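Cys-Gly metallodipeptidase DUG1 (Saccharomyces cerevisiae, PDB 4G1P) hydrolyses the dipeptide Cys-Gly as a homodimeric metallopeptidase and serves as the catalytic component of the complex that degrades glutathione in yeast. Local coordinates at residues A[269-274]-A[348-353]. Residues are numbered along the deposited sequence; the frame is centred on the assembly and turned at random.
With CYS (cysteine), chain E.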
ATOM      1  N   GLU A 269      27.864  -2.129  19.288  1.00 40.12           N
ATOM      2  CA  GLU A 269      28.574  -2.799  20.372  1.00 42.16           C
ATOM      3  C   GLU A 269      28.562  -4.315  20.183  1.00 39.39           C
ATOM      4  O   GLU A 269      29.514  -4.997  20.544  1.00 44.41           O
ATOM      5  CB  GLU A 269      27.961  -2.416  21.736  1.00 46.41           C
ATOM      6  CG  GLU A 269      28.120  -0.922  22.150  1.00 49.58           C
ATOM      7  CD  GLU A 269      27.258   0.053  21.329  1.00 47.59           C
ATOM      8  OE1 GLU A 269      26.425  -0.411  20.526  1.00 50.14           O
ATOM      9  OE2 GLU A 269      27.415   1.285  21.475  1.00 46.54           O
ATOM     10  N   MET A 270      27.488  -4.835  19.604  1.00 37.69           N
ATOM     11  CA  MET A 270      27.338  -6.270  19.416  1.00 34.03           C
ATOM     12  C   MET A 270      28.012  -6.780  18.162  1.00 32.41           C
ATOM     13  O   MET A 270      28.105  -7.986  17.966  1.00 31.16           O
ATOM     14  CB  MET A 270      25.865  -6.637  19.325  1.00 37.06           C
ATOM     15  CG  MET A 270      25.153  -6.716  20.637  1.00 37.65           C
ATOM     16  SD  MET A 270      23.490  -7.303  20.356  1.00 44.28           S
ATOM     17  CE  MET A 270      22.848  -5.957  19.367  1.00 36.13           C
ATOM     18  N   VAL A 271      28.447  -5.862  17.304  1.00 33.09           N
ATOM     19  CA  VAL A 271      29.065  -6.230  16.036  1.00 30.13           C
ATOM     20  C   VAL A 271      30.503  -6.717  16.214  1.00 36.45           C
ATOM     21  O   VAL A 271      31.380  -5.958  16.625  1.00 37.17           O
ATOM     22  CB  VAL A 271      29.051  -5.058  15.060  1.00 30.23           C
ATOM     23  CG1 VAL A 271      29.872  -5.386  13.812  1.00 31.35           C
ATOM     24  CG2 VAL A 271      27.624  -4.717  14.685  1.00 32.63           C
ATOM     25  N   ALA A 272      30.739  -7.987  15.901  1.00 35.91           N
ATOM     26  CA  ALA A 272      32.069  -8.574  16.038  1.00 33.09           C
ATOM     27  C   ALA A 272      33.107  -7.772  15.254  1.00 32.14           C
ATOM     28  O   ALA A 272      32.837  -7.302  14.150  1.00 35.06           O
ATOM     29  CB  ALA A 272      32.059 -10.031  15.590  1.00 28.77           C
ATOM     30  N   PRO A 273      34.296  -7.589  15.840  1.00 33.84           N
ATOM     31  CA  PRO A 273      35.345  -6.788  15.194  1.00 30.63           C
ATOM     32  C   PRO A 273      36.003  -7.502  14.017  1.00 32.31           C
ATOM     33  O   PRO A 273      36.005  -8.735  13.926  1.00 30.61           O
ATOM     34  CB  PRO A 273      36.357  -6.580  16.315  1.00 30.59           C
ATOM     35  CG  PRO A 273      36.141  -7.744  17.226  1.00 30.37           C
ATOM     36  CD  PRO A 273      34.679  -8.021  17.193  1.00 26.60           C
ATOM     37  N   LEU A 274      36.578  -6.707  13.128  1.00 28.39           N
ATOM     38  CA  LEU A 274      37.140  -7.218  11.902  1.00 29.55           C
ATOM     39  C   LEU A 274      38.517  -7.830  12.135  1.00 35.60           C
ATOM     40  O   LEU A 274      39.445  -7.123  12.513  1.00 42.72           O
ATOM     41  CB  LEU A 274      37.240  -6.078  10.899  1.00 31.58           C
ATOM     42  CG  LEU A 274      37.723  -6.433   9.501  1.00 36.50           C
ATOM     43  CD1 LEU A 274      36.768  -7.418   8.848  1.00 36.73           C
ATOM     44  CD2 LEU A 274      37.849  -5.174   8.671  1.00 39.38           C
ATOM     45  N   ARG A 348      19.375  -6.811   8.961  1.00 22.82           N
ATOM     46  CA  ARG A 348      20.229  -7.944   8.638  1.00 22.90           C
ATOM     47  C   ARG A 348      21.262  -8.111   9.737  1.00 22.69           C
ATOM     48  O   ARG A 348      22.064  -7.219   9.985  1.00 23.95           O
ATOM     49  CB  ARG A 348      20.906  -7.737   7.285  1.00 24.79           C
ATOM     50  CG  ARG A 348      19.929  -7.702   6.104  1.00 21.15           C
ATOM     51  CD  ARG A 348      19.309  -9.060   5.817  1.00 18.42           C
ATOM     52  NE  ARG A 348      18.217  -8.942   4.860  1.00 22.08           N
ATOM     53  CZ  ARG A 348      17.556  -9.966   4.318  1.00 25.70           C
ATOM     54  NH1 ARG A 348      17.890 -11.227   4.594  1.00 19.25           N
ATOM     55  NH2 ARG A 348      16.563  -9.718   3.466  1.00 23.55           N
ATOM     56  N   THR A 349      21.231  -9.247  10.417  1.00 24.12           N
ATOM     57  CA  THR A 349      22.133  -9.444  11.543  1.00 27.24           C
ATOM     58  C   THR A 349      23.446 -10.124  11.155  1.00 27.21           C
ATOM     59  O   THR A 349      23.511 -10.906  10.211  1.00 23.95           O
ATOM     60  CB  THR A 349      21.455 -10.230  12.659  1.00 25.93           C
ATOM     61  OG1 THR A 349      21.218 -11.561  12.213  1.00 27.78           O
ATOM     62  CG2 THR A 349      20.120  -9.589  13.016  1.00 26.79           C
ATOM     63  N   VAL A 350      24.494  -9.798  11.898  1.00 30.57           N
ATOM     64  CA  VAL A 350      25.812 -10.365  11.696  1.00 27.75           C
ATOM     65  C   VAL A 350      26.317 -10.814  13.050  1.00 33.63           C
ATOM     66  O   VAL A 350      25.710 -10.492  14.073  1.00 35.70           O
ATOM     67  CB  VAL A 350      26.765  -9.309  11.155  1.00 27.42           C
ATOM     68  CG1 VAL A 350      26.283  -8.798   9.797  1.00 29.45           C
ATOM     69  CG2 VAL A 350      26.898  -8.178  12.154  1.00 28.00           C
ATOM     70  N   PRO A 351      27.425 -11.572  13.082  1.00 38.02           N
ATOM     71  CA  PRO A 351      28.006 -11.796  14.408  1.00 34.38           C
ATOM     72  C   PRO A 351      28.584 -10.482  14.966  1.00 31.80           C
ATOM     73  O   PRO A 351      29.117  -9.670  14.208  1.00 30.15           O
ATOM     74  CB  PRO A 351      29.109 -12.814  14.130  1.00 34.96           C
ATOM     75  CG  PRO A 351      29.445 -12.619  12.681  1.00 31.95           C
ATOM     76  CD  PRO A 351      28.153 -12.303  12.028  1.00 33.10           C
ATOM     77  N   ASP A 352      28.456 -10.267  16.270  1.00 29.00           N
ATOM     78  CA  ASP A 352      27.822 -11.231  17.158  1.00 33.31           C
ATOM     79  C   ASP A 352      26.514 -10.687  17.711  1.00 36.43           C
ATOM     80  O   ASP A 352      26.357 -10.592  18.922  1.00 40.75           O
ATOM     81  CB  ASP A 352      28.751 -11.558  18.333  1.00 35.29           C
ATOM     82  CG  ASP A 352      30.211 -11.712  17.912  1.00 36.48           C
ATOM     83  OD1 ASP A 352      30.499 -12.505  16.987  1.00 33.95           O
ATOM     84  OD2 ASP A 352      31.071 -11.023  18.505  1.00 34.83           O
ATOM     85  N   MET A 353      25.572 -10.336  16.838  1.00 36.00           N
ATOM     86  CA  MET A 353      24.308  -9.746  17.286  1.00 35.68           C
ATOM     87  C   MET A 353      23.347 -10.786  17.873  1.00 35.80           C
ATOM     88  O   MET A 353      23.034 -11.777  17.224  1.00 44.56           O
ATOM     89  CB  MET A 353      23.642  -8.996  16.131  1.00 30.23           C
ATOM     90  CG  MET A 353      24.454  -7.826  15.642  1.00 28.24           C
ATOM     91  SD  MET A 353      23.910  -7.174  14.055  1.00 33.25           S
ATOM     92  CE  MET A 353      22.243  -6.650  14.476  1.00 28.76           C
TER
HETATM   93  N   CYS E 504      13.850 -14.073   2.024  1.00 36.02           N
HETATM   94  CA  CYS E 504      13.910 -13.208   3.186  1.00 32.93           C
HETATM   95  C   CYS E 504      15.263 -12.491   3.202  1.00 23.46           C
HETATM   96  O   CYS E 504      16.316 -13.126   3.157  1.00 23.01           O
HETATM   97  CB  CYS E 504      13.664 -14.003   4.469  1.00 31.10           C
HETATM   98  SG  CYS E 504      13.659 -13.028   5.943  1.00 49.16           S
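The carboxylate of D352 meets the methyl group of A272, which lies off the carboxylate plane and on the side of its oxygens; CB of A272 is 3.2 Å from OD1 of D352 and equally near OD2. The other flat group, the guanidinium of R348 in the same segment, lies at the bound cysteine. The carbonyl carbon C of that cysteine lies at its edge, in its plane, and R348 NH1 gives a nearly straight hydrogen bond of 2.9 Å to the ligand's O atom. NH2 bonds S234 of the second subunit, and an alanine in place of R348 would probably leave the carbonyl oxygen of the bound cysteine and that serine each without its guanidinium donor.

Between the segments, two backbone bonds do the joining: D352 N donates to M270 O and A272 N to P351 O, each at 2.9 Å. The peptide between P351 and D352 is cis, and the turn around it is closed by M353 N bonding V350 O at 2.8 Å; a weak bond from V350 N to M353 SD adds to it. Apolar contacts flank this polar seam. CG of M353, set beside its own backbone N (chi1 -64°), packs 4.1 Å from CB of M270, while CG2 of V271 faces CG2 of V350 at 4.3 Å. Helix 355-371 takes up M270 and M353, and Y389 lies against P351 and D352.

The example illustrates how a strand can carry a ligand-binding residue while the turn after it is tied to a segment more than 70 residues earlier in the chain: strand 340-349 of the mixed sheet, probably that of the M20 lid domain, brings R348 to the cysteine pocket, where S234 of the second subunit joins it, and its exit turn packs against M270 and the loop residues V271 and A272.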